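Local coordinates for thiamine monophosphate kinase (PDB 1VQV) that catalyses the ATP-dependent phosphorylation of thiamine monophosphate to thiamine diphosphate, the active form of vitamin B1, and works as a homodimer, at the interface of chains A and B. Numbering follows the deposited sequence. Chains: chain A/B, thiamine monophosphate kinase.

The interface of chains A and B. Residues chain A 23-24, 28, 40; chain B 115-117.
The short strand B:114-117 reaches into chain A, where it meets two loop stretches, A:Val23-A:Ile24 and the neighbourhood of A:Thr28, with strand A:37-46 behind the second. B:Val116 hides more surface than any other residue of the patch, 66 Å² of it covered by chain A, whose two loop stretches meet it from neighbouring sides. On one flank its isopropyl group lies against A:Thr28, the two side chains crossing at about a right angle with CB of A:Thr28 3.7 Å from CB of B:Val116. The hydroxyl OG1 of A:Thr28 lies beside methyl CG2 of B:Val116 at 3.3 Å. A chi1 of 62° in A:Thr28 places OG1 between its own backbone N and carbonyl carbon; there it also makes a weak hydrogen bond to the carbonyl O of A:Leu40 (3.4 Å), a weak link from the loop to strand A:37-46. Farther along the same flank, CD1 of A:Leu40 comes loosely to CG2 of B:Val116 at 4.1 Å, again with the side chains roughly perpendicular. On an adjacent side, A:Val23-A:Ile24 present mainly backbone: the carbonyl carbon of A:Val23 lies 3.3 Å from O of B:Val116, while methyl CG2 of A:Val23 comes to 4.1 Å from CA of B:Val116. Beyond it, CA of A:Ile24 approaches CA of B:Gly117 at 3.9 Å, a meeting of main chains in which B:Gly117 brings no side chain. Among these residues the contacts across are van der Waals; polar links from residues beside the patch are possible. The patch belongs to the two-fold interface of the homodimer and recurs with the chains exchanged, beside the ATP-binding B:Gly118 and the magnesium-binding A:Asp27; A:Thr28, A:Leu40 and the B strand belong to the AIR synthase-related family region.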
# COMPACT_ATOMS: atom_id res chain seq x y z
N VAL A 23 1.76 -3.79 17.34
CA VAL A 23 1.08 -3.39 16.12
C VAL A 23 1.87 -3.76 14.84
O VAL A 23 2.88 -3.12 14.50
CB VAL A 23 0.79 -1.84 16.13
CG1 VAL A 23 -0.05 -1.47 17.35
CG2 VAL A 23 2.10 -1.04 16.15
N ILE A 24 1.42 -4.82 14.17
CA ILE A 24 1.99 -5.28 12.89
C ILE A 24 1.07 -6.33 12.25
O ILE A 24 0.96 -7.47 12.72
CB ILE A 24 3.43 -5.90 12.99
CG1 ILE A 24 4.46 -4.88 13.50
CG2 ILE A 24 3.91 -6.26 11.59
CD1 ILE A 24 5.93 -5.37 13.47
N THR A 28 -4.88 -0.86 12.12
CA THR A 28 -3.97 -0.31 13.09
C THR A 28 -4.59 1.02 13.41
O THR A 28 -4.90 1.81 12.50
CB THR A 28 -2.63 -0.04 12.48
OG1 THR A 28 -2.79 0.93 11.44
CG2 THR A 28 -2.06 -1.32 11.91
N LEU A 40 -5.69 2.54 9.43
CA LEU A 40 -4.87 2.17 8.31
C LEU A 40 -4.95 0.67 8.02
O LEU A 40 -4.82 -0.16 8.93
CB LEU A 40 -3.42 2.59 8.57
CG LEU A 40 -3.28 4.06 9.02
CD1 LEU A 40 -1.81 4.37 9.17
CD2 LEU A 40 -3.90 5.01 8.03
N VAL B 115 6.23 1.60 11.61
CA VAL B 115 5.42 0.63 10.90
C VAL B 115 4.29 0.26 11.85
O VAL B 115 4.52 0.01 13.04
CB VAL B 115 6.28 -0.58 10.48
CG1 VAL B 115 5.46 -1.83 10.46
CG2 VAL B 115 6.85 -0.32 9.08
N VAL B 116 3.07 0.28 11.35
CA VAL B 116 1.90 -0.04 12.17
C VAL B 116 1.23 -1.34 11.70
O VAL B 116 0.47 -1.95 12.44
CB VAL B 116 0.84 1.07 12.10
CG1 VAL B 116 1.39 2.35 12.69
CG2 VAL B 116 0.41 1.28 10.64
N GLY B 117 1.52 -1.74 10.46
CA GLY B 117 0.92 -2.96 9.95
C GLY B 117 1.38 -3.37 8.57
O GLY B 117 2.28 -2.75 7.99